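Local coordinates for protein MgGH51 (PDB 6ZPV) that hydrolyses terminal alpha-L-arabinofuranosyl linkages as a fungal family GH51 arabinofuranosidase, probably trimming arabinose from plant cell-wall polysaccharides, at residues A[42-47]-A[264-269]; A[104-109]-A[132-137]; A[212-217]-A[275-280]. One frame throughout, in Å; residues are numbered along the deposited sequence.

Contact 1 of 3, residues A[42-47]-A[264-269]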
loop_
_atom_site.group_PDB
_atom_site.type_symbol
_atom_site.label_atom_id
_atom_site.label_comp_id
_atom_site.label_asym_id
_atom_site.label_seq_id
_atom_site.Cartn_x
_atom_site.Cartn_y
_atom_site.Cartn_z
ATOM N N ALA A 42 12.670 -1.437 17.128
ATOM C CA ALA A 42 12.543 -0.783 18.444
ATOM C C ALA A 42 11.795 -1.672 19.421
ATOM O O ALA A 42 11.337 -1.195 20.469
ATOM C CB ALA A 42 11.872 0.563 18.292
ATOM N N PHE A 43 11.727 -2.977 19.155
ATOM C CA PHE A 43 11.176 -3.957 20.101
ATOM C C PHE A 43 9.739 -3.560 20.464
ATOM O O PHE A 43 9.279 -3.805 21.591
ATOM C CB PHE A 43 12.081 -4.101 21.331
ATOM C CG PHE A 43 13.521 -4.327 20.898
ATOM C CD1 PHE A 43 13.947 -5.521 20.378
ATOM C CD2 PHE A 43 14.407 -3.265 20.871
ATOM C CE1 PHE A 43 15.217 -5.652 19.828
ATOM C CE2 PHE A 43 15.657 -3.394 20.323
ATOM C CZ PHE A 43 16.058 -4.563 19.801
ATOM N N GLN A 44 8.994 -3.015 19.506
ATOM C CA GLN A 44 7.649 -2.573 19.849
ATOM C C GLN A 44 6.699 -3.773 19.958
ATOM O O GLN A 44 6.694 -4.694 19.130
ATOM C CB GLN A 44 7.093 -1.677 18.733
ATOM C CG GLN A 44 7.726 -0.288 18.754
ATOM C CD GLN A 44 7.562 0.426 17.409
ATOM O OE1 GLN A 44 8.153 -0.014 16.399
ATOM N NE2 GLN A 44 6.750 1.496 17.345
ATOM N N GLN A 45 5.898 -3.728 21.022
ATOM C CA GLN A 45 4.773 -4.680 21.199
ATOM C C GLN A 45 5.234 -6.120 21.262
ATOM O O GLN A 45 4.482 -7.015 20.830
ATOM C CB GLN A 45 3.693 -4.470 20.124
ATOM C CG GLN A 45 3.150 -3.043 20.055
ATOM C CD GLN A 45 2.450 -2.549 21.286
ATOM O OE1 GLN A 45 2.070 -3.326 22.175
ATOM N NE2 GLN A 45 2.258 -1.259 21.360
ATOM N N VAL A 46 6.421 -6.347 21.816
ATOM C CA VAL A 46 6.873 -7.720 22.094
ATOM C C VAL A 46 7.026 -7.900 23.602
ATOM O O VAL A 46 7.087 -6.929 24.357
ATOM C CB VAL A 46 8.210 -8.053 21.387
ATOM C CG1 VAL A 46 8.033 -7.918 19.879
ATOM C CG2 VAL A 46 9.354 -7.176 21.878
ATOM N N THR A 47 7.078 -9.163 24.035
ATOM C CA THR A 47 7.158 -9.524 25.463
ATOM C C THR A 47 8.621 -9.683 25.845
ATOM O O THR A 47 9.371 -10.506 25.275
ATOM C CB THR A 47 6.383 -10.815 25.711
ATOM O OG1 THR A 47 5.042 -10.635 25.308
ATOM C CG2 THR A 47 6.478 -11.231 27.160
ATOM N N VAL A 264 3.629 -6.997 14.146
ATOM C CA VAL A 264 3.692 -5.637 14.697
ATOM C C VAL A 264 3.882 -4.611 13.590
ATOM O O VAL A 264 4.754 -4.776 12.736
ATOM C CB VAL A 264 4.810 -5.526 15.748
ATOM C CG1 VAL A 264 4.976 -4.124 16.241
ATOM C CG2 VAL A 264 4.544 -6.482 16.896
ATOM N N ASN A 265 3.091 -3.541 13.659
ATOM C CA ASN A 265 3.330 -2.339 12.873
ATOM C C ASN A 265 4.086 -1.337 13.735
ATOM O O ASN A 265 3.697 -1.029 14.841
ATOM C CB ASN A 265 2.014 -1.718 12.426
ATOM C CG ASN A 265 1.191 -2.443 11.409
ATOM O OD1 ASN A 265 0.359 -1.782 10.742
ATOM N ND2 ASN A 265 1.325 -3.756 11.254
ATOM N N THR A 266 5.164 -0.776 13.155
ATOM C CA THR A 266 5.922 0.270 13.847
ATOM C C THR A 266 5.141 1.591 13.918
ATOM O O THR A 266 5.460 2.417 14.792
ATOM C CB THR A 266 7.246 0.545 13.162
ATOM O OG1 THR A 266 7.049 1.160 11.865
ATOM C CG2 THR A 266 8.153 -0.665 13.059
ATOM N N ASP A 267 4.227 1.800 12.970
ATOM C CA ASP A 267 3.583 3.104 12.724
ATOM C C ASP A 267 4.600 4.149 12.280
ATOM O O ASP A 267 4.267 5.355 12.288
ATOM C CB ASP A 267 2.667 3.517 13.868
ATOM C CG ASP A 267 1.320 2.787 13.873
ATOM O OD1 ASP A 267 0.915 2.320 12.772
ATOM O OD2 ASP A 267 0.688 2.758 14.948
ATOM N N GLY A 268 5.790 3.724 11.821
ATOM C CA GLY A 268 6.688 4.634 11.138
ATOM C C GLY A 268 6.109 5.156 9.847
ATOM O O GLY A 268 6.424 6.280 9.455
ATOM N N LEU A 269 5.324 4.324 9.181
ATOM C CA LEU A 269 4.507 4.753 8.050
ATOM C C LEU A 269 3.230 5.321 8.664
ATOM O O LEU A 269 2.293 4.561 8.957
ATOM C CB LEU A 269 4.222 3.609 7.109
ATOM C CG LEU A 269 3.318 3.937 5.918
ATOM C CD1 LEU A 269 3.887 5.037 5.088
ATOM C CD2 LEU A 269 3.078 2.679 5.088
#
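Q44 meets V264 and T266 in a contact between a loop and the end of a short strand with the turn that follows it: segment 42-47 lies in the long connection after helix 29-33, and segment 264-269 runs from strand 264-265 toward helix 271-281. Q44 and Q45 occupy the middle of a type II beta turn spanning F43 to V46, and both start out toward the other segment. With chi2 at 160°, the chain of Q44 runs extended beyond CG and carries its amide across to T266. There NE2 of Q44 donates to the backbone O of T266 at 3.0 Å, with an N-H...O angle of 152° and the nitrogen tilted somewhat from the carbonyl plane. OE1 of Q44 lies 3.4 Å from CG2 of T266. CG1 of V264 packs in van der Waals contact on the peptide oxygen of Q44 at 3.4 Å; the apolar touch is CG2 of V264 against CB of Q45 at 3.9 Å. OG1 of T266 is turned elsewhere, accepting from the backbone N of G268 in an ST turn and bonding to D30. The Q44 amide thus gives one good bond to T266 and a weak one to the R254 carbonyl, a neutral polar link that probably eases its burial.

Contact 2 of 3, residues A[104-109]-A[132-137]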
loop_
_atom_site.group_PDB
_atom_site.type_symbol
_atom_site.label_atom_id
_atom_site.label_comp_id
_atom_site.label_asym_id
_atom_site.label_seq_id
_atom_site.Cartn_x
_atom_site.Cartn_y
_atom_site.Cartn_z
ATOM N N ILE A 104 18.735 -7.398 3.103
ATOM C CA ILE A 104 19.004 -5.970 2.944
ATOM C C ILE A 104 19.748 -5.811 1.650
ATOM O O ILE A 104 20.813 -6.409 1.502
ATOM C CB ILE A 104 19.760 -5.338 4.126
ATOM C CG1 ILE A 104 19.092 -5.598 5.470
ATOM C CG2 ILE A 104 20.026 -3.875 3.836
ATOM C CD1 ILE A 104 19.838 -5.040 6.685
ATOM N N LYS A 105 19.257 -4.979 0.769
ATOM C CA LYS A 105 19.963 -4.640 -0.464
ATOM C C LYS A 105 21.079 -3.650 -0.167
ATOM O O LYS A 105 20.799 -2.565 0.392
ATOM C CB LYS A 105 19.018 -4.073 -1.507
ATOM C CG LYS A 105 19.677 -3.573 -2.755
ATOM C CD LYS A 105 18.645 -3.183 -3.820
ATOM C CE LYS A 105 19.186 -2.358 -4.939
ATOM N NZ LYS A 105 18.115 -2.131 -5.948
ATOM N N VAL A 106 22.294 -4.017 -0.547
ATOM C CA VAL A 106 23.517 -3.222 -0.343
ATOM C C VAL A 106 24.027 -2.766 -1.694
ATOM O O VAL A 106 24.499 -3.620 -2.473
ATOM C CB VAL A 106 24.593 -3.994 0.433
ATOM C CG1 VAL A 106 25.842 -3.155 0.648
ATOM C CG2 VAL A 106 24.000 -4.458 1.792
ATOM N N ASP A 107 23.854 -1.484 -1.990
ATOM C CA ASP A 107 24.147 -0.881 -3.320
ATOM C C ASP A 107 25.174 0.234 -3.146
ATOM O O ASP A 107 24.960 1.160 -2.348
ATOM C CB ASP A 107 22.825 -0.379 -3.914
ATOM C CG ASP A 107 22.966 0.104 -5.348
ATOM O OD1 ASP A 107 23.819 0.922 -5.624
ATOM O OD2 ASP A 107 22.169 -0.377 -6.155
ATOM N N SER A 108 26.257 0.148 -3.888
ATOM C CA SER A 108 27.357 1.117 -3.853
ATOM C C SER A 108 26.979 2.522 -4.263
ATOM O O SER A 108 27.761 3.454 -3.957
ATOM C CB SER A 108 28.544 0.624 -4.779
ATOM O OG SER A 108 28.111 0.679 -6.153
ATOM N N THR A 109 25.876 2.704 -4.963
ATOM C CA THR A 109 25.462 4.047 -5.363
ATOM C C THR A 109 24.608 4.710 -4.279
ATOM O O THR A 109 24.210 5.870 -4.487
ATOM C CB THR A 109 24.708 4.008 -6.703
ATOM O OG1 THR A 109 23.420 3.454 -6.547
ATOM C CG2 THR A 109 25.487 3.297 -7.798
ATOM N N VAL A 132 29.099 0.670 13.446
ATOM C CA VAL A 132 27.877 0.189 12.795
ATOM C C VAL A 132 28.210 -0.102 11.326
ATOM O O VAL A 132 29.175 0.470 10.760
ATOM C CB VAL A 132 26.711 1.176 12.914
ATOM C CG1 VAL A 132 26.472 1.544 14.349
ATOM C CG2 VAL A 132 26.850 2.424 12.051
ATOM N N GLY A 133 27.433 -0.939 10.692
ATOM C CA GLY A 133 27.712 -1.250 9.290
ATOM C C GLY A 133 26.795 -2.241 8.692
ATOM O O GLY A 133 25.734 -2.597 9.228
ATOM N N LEU A 134 27.167 -2.629 7.459
ATOM C CA LEU A 134 26.498 -3.673 6.694
ATOM C C LEU A 134 27.529 -4.798 6.403
ATOM O O LEU A 134 28.662 -4.464 6.065
ATOM C CB LEU A 134 25.938 -3.091 5.394
ATOM C CG LEU A 134 24.707 -2.228 5.592
ATOM C CD1 LEU A 134 24.538 -1.262 4.401
ATOM C CD2 LEU A 134 23.468 -3.103 5.738
ATOM N N GLN A 135 27.101 -6.049 6.551
ATOM C CA GLN A 135 27.953 -7.205 6.266
ATOM C C GLN A 135 27.155 -8.188 5.429
ATOM O O GLN A 135 25.942 -8.282 5.543
ATOM C CB GLN A 135 28.490 -7.806 7.569
ATOM C CG GLN A 135 27.406 -8.398 8.462
ATOM C CD GLN A 135 27.990 -9.112 9.649
ATOM O OE1 GLN A 135 28.775 -8.560 10.387
ATOM N NE2 GLN A 135 27.579 -10.371 9.841
ATOM N N THR A 136 27.903 -8.995 4.657
ATOM C CA THR A 136 27.283 -10.212 4.161
ATOM C C THR A 136 26.846 -11.123 5.312
ATOM O O THR A 136 27.469 -11.034 6.415
ATOM C CB THR A 136 28.172 -10.975 3.193
ATOM O OG1 THR A 136 29.275 -11.508 3.947
ATOM C CG2 THR A 136 28.669 -10.088 2.059
ATOM N N ASN A 137 25.866 -12.014 5.086
ATOM C CA ASN A 137 25.446 -12.903 6.182
ATOM C C ASN A 137 26.608 -13.871 6.513
ATOM O O ASN A 137 26.560 -14.397 7.605
ATOM C CB ASN A 137 24.107 -13.581 5.904
ATOM C CG ASN A 137 22.978 -12.603 6.129
ATOM O OD1 ASN A 137 23.192 -11.473 6.579
ATOM N ND2 ASN A 137 21.786 -12.981 5.782
#
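The forked end of L134 faces I104 and V106, one methyl to each. CD2 of L134 lies 4.0 Å from CG2 of I104, the two side chains meeting at a slant; CD1 of L134 lies 4.2 Å from CG2 of V106, and here the side chains run past one another in opposite directions. In I104 the closest approach is made by CG2, which stands opposite the backbone N, while chi1 of -53° lays the CG1 arm of I104 beside that nitrogen, with its CD1 also about 4.2 Å from CD2 of L134. Both I104 and V106 set out toward the strand, with K105 between them directed away, the alternation expected of an extended chain. The contact belongs to a beta-sandwich region built from two five-stranded antiparallel sheets. L134 sits near the end of strand 127-136, in one sheet, whereas 104-109 belongs to the connection from strand 93-98 of that sheet to strand 112-119 of the other. V106 is also packed against L142 on the adjoining strand and against P165. Beyond V106 the connection turns on D107, whose OD1 accepts from the backbone N of T109 at 2.8 Å, an Asx turn, and from OG1 of the same threonine at 2.7 Å.

Contact 3 of 3, residues A[212-217]-A[275-280]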
loop_
_atom_site.group_PDB
_atom_site.type_symbol
_atom_site.label_atom_id
_atom_site.label_comp_id
_atom_site.label_asym_id
_atom_site.label_seq_id
_atom_site.Cartn_x
_atom_site.Cartn_y
_atom_site.Cartn_z
ATOM N N ASP A 212 12.000 2.019 -5.436
ATOM C CA ASP A 212 11.467 1.210 -6.535
ATOM C C ASP A 212 9.950 0.954 -6.379
ATOM O O ASP A 212 9.253 1.047 -7.390
ATOM C CB ASP A 212 12.304 -0.050 -6.759
ATOM C CG ASP A 212 12.412 -1.024 -5.598
ATOM O OD1 ASP A 212 11.861 -0.714 -4.514
ATOM O OD2 ASP A 212 13.086 -2.116 -5.781
ATOM N N ILE A 213 9.494 0.698 -5.174
ATOM C CA ILE A 213 8.077 0.453 -4.952
ATOM C C ILE A 213 7.311 1.761 -5.178
ATOM O O ILE A 213 6.297 1.746 -5.900
ATOM C CB ILE A 213 7.831 -0.136 -3.545
ATOM C CG1 ILE A 213 8.497 -1.495 -3.379
ATOM C CG2 ILE A 213 6.346 -0.162 -3.278
ATOM C CD1 ILE A 213 8.346 -2.090 -1.987
ATOM N N ALA A 214 7.753 2.869 -4.585
ATOM C CA ALA A 214 7.033 4.134 -4.737
ATOM C C ALA A 214 6.930 4.484 -6.232
ATOM O O ALA A 214 5.889 4.938 -6.689
ATOM C CB ALA A 214 7.743 5.235 -3.973
ATOM N N GLU A 215 8.034 4.353 -6.958
ATOM C CA GLU A 215 8.031 4.675 -8.399
ATOM C C GLU A 215 7.088 3.778 -9.174
ATOM O O GLU A 215 6.441 4.199 -10.154
ATOM C CB GLU A 215 9.420 4.543 -8.940
ATOM C CG GLU A 215 10.416 5.585 -8.450
ATOM C CD GLU A 215 11.886 5.292 -8.698
ATOM O OE1 GLU A 215 12.170 4.208 -9.295
ATOM O OE2 GLU A 215 12.753 6.054 -8.202
ATOM N N THR A 216 7.008 2.494 -8.797
ATOM C CA THR A 216 6.095 1.534 -9.439
ATOM C C THR A 216 4.648 1.956 -9.211
ATOM O O THR A 216 3.821 1.874 -10.159
ATOM C CB THR A 216 6.361 0.114 -8.972
ATOM O OG1 THR A 216 7.701 -0.285 -9.223
ATOM C CG2 THR A 216 5.429 -0.907 -9.593
ATOM N N LEU A 217 4.292 2.361 -8.003
ATOM C CA LEU A 217 2.937 2.833 -7.755
ATOM C C LEU A 217 2.674 4.052 -8.596
ATOM O O LEU A 217 1.589 4.161 -9.211
ATOM C CB LEU A 217 2.773 3.139 -6.254
ATOM C CG LEU A 217 2.924 1.923 -5.335
ATOM C CD1 LEU A 217 2.569 2.324 -3.898
ATOM C CD2 LEU A 217 2.206 0.704 -5.802
ATOM N N LEU A 275 0.382 11.333 3.691
ATOM C CA LEU A 275 -0.039 12.565 3.031
ATOM C C LEU A 275 1.058 13.170 2.152
ATOM O O LEU A 275 0.753 13.631 1.031
ATOM C CB LEU A 275 -0.510 13.588 4.080
ATOM C CG LEU A 275 -1.734 13.172 4.891
ATOM C CD1 LEU A 275 -1.943 14.087 6.075
ATOM C CD2 LEU A 275 -2.973 13.140 4.009
ATOM N N GLN A 276 2.300 13.102 2.605
ATOM C CA GLN A 276 3.422 13.620 1.803
ATOM C C GLN A 276 3.539 12.793 0.512
ATOM O O GLN A 276 3.836 13.360 -0.555
ATOM C CB GLN A 276 4.726 13.609 2.606
ATOM C CG GLN A 276 5.851 14.308 1.890
ATOM C CD GLN A 276 5.532 15.768 1.587
ATOM O OE1 GLN A 276 5.386 16.562 2.540
ATOM N NE2 GLN A 276 5.507 16.159 0.312
ATOM N N PHE A 277 3.358 11.484 0.590
ATOM C CA PHE A 277 3.420 10.648 -0.624
ATOM C C PHE A 277 2.328 11.041 -1.613
ATOM O O PHE A 277 2.569 11.094 -2.831
ATOM C CB PHE A 277 3.258 9.179 -0.226
ATOM C CG PHE A 277 3.325 8.215 -1.378
ATOM C CD1 PHE A 277 4.419 8.218 -2.237
ATOM C CD2 PHE A 277 2.355 7.252 -1.551
ATOM C CE1 PHE A 277 4.498 7.328 -3.292
ATOM C CE2 PHE A 277 2.463 6.337 -2.585
ATOM C CZ PHE A 277 3.536 6.343 -3.406
ATOM N N PHE A 278 1.134 11.374 -1.108
ATOM C CA PHE A 278 0.052 11.823 -1.998
ATOM C C PHE A 278 0.452 13.129 -2.719
ATOM O O PHE A 278 0.290 13.243 -3.958
ATOM C CB PHE A 278 -1.263 11.984 -1.235
ATOM C CG PHE A 278 -1.667 10.799 -0.406
ATOM C CD1 PHE A 278 -1.206 9.513 -0.671
ATOM C CD2 PHE A 278 -2.465 10.969 0.703
ATOM C CE1 PHE A 278 -1.536 8.456 0.155
ATOM C CE2 PHE A 278 -2.793 9.904 1.529
ATOM C CZ PHE A 278 -2.287 8.665 1.285
ATOM N N GLU A 279 0.977 14.072 -1.935
ATOM C CA GLU A 279 1.462 15.322 -2.506
ATOM C C GLU A 279 2.532 15.032 -3.557
ATOM O O GLU A 279 2.517 15.640 -4.673
ATOM C CB GLU A 279 2.033 16.245 -1.409
ATOM C CG GLU A 279 2.622 17.510 -1.914
ATOM C CD GLU A 279 2.928 18.435 -0.765
ATOM O OE1 GLU A 279 4.161 18.707 -0.515
ATOM O OE2 GLU A 279 2.012 18.820 -0.069
ATOM N N ASP A 280 3.426 14.096 -3.293
ATOM C CA ASP A 280 4.559 13.792 -4.179
ATOM C C ASP A 280 4.159 13.073 -5.460
ATOM O O ASP A 280 4.977 13.002 -6.368
ATOM C CB ASP A 280 5.621 12.983 -3.429
ATOM C CG ASP A 280 6.339 13.773 -2.334
ATOM O OD1 ASP A 280 6.244 15.027 -2.337
ATOM O OD2 ASP A 280 7.026 13.118 -1.520
#
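With CG opposite its backbone N (chi1 -179°), F277 sends its ring out from helix 271-281 to meet A214 and L217 of helix 211-219. The leucine is turned differently: its CG lies beside the backbone N (chi1 -63°), and the chain then presents CD1 to the phenylalanine. One side of the ring's far end does the touching. CE1 of F277 lies 3.9 Å from CB of A214 and CZ of F277 lies 4.2 Å from CD1 of L217, both methyls approaching the ring obliquely, while the L217 and F277 side chains cross at about a right angle. A214 and L217, three residues apart, occupy the same side of their helix. The backbones stay well separated, with CA of A214 and CA of F277 8.5 Å apart, and the aromatic ring spans much of that interval. These helices follow one another around the (beta/alpha)8 barrel of the GH51 catalytic domain: helix 211-219 precedes strand 224-227, and helix 271-281 precedes the adjacent parallel strand 284-289. F202 also packs on A214, and L33 of helix 29-33 on L217. Within its own helix, NE2 of Q276 donates to OE1 of E279 and OD1 of D280, and OD1 of D280 also forms a salt bridge with R205. Across the two segments the chemistry is wholly apolar, implying cohesion from dispersion and the exclusion of water.

The three contacts follow the domain plan. Contact 2 is internal to the beta-sandwich region, contact 3 lies between outer helices of the barrel, and contact 1 brings the loop before the sandwich against a loop of the catalytic domain. Their centres are 23 to 24 Å apart and none touches another; contacts 2 and 3 come nearest, with closest atoms about 5 Å apart. Contacts 1 and 3 interleave along the chain, and strand 264-265 leads through the turn at 266-270 to helix 271-281. An N-acetylglucosamine of a glycan lies about 9 Å from the Q45 side chain, and one lies about 10 Å from that of L134; these are probably N-linked sugars and not substrate.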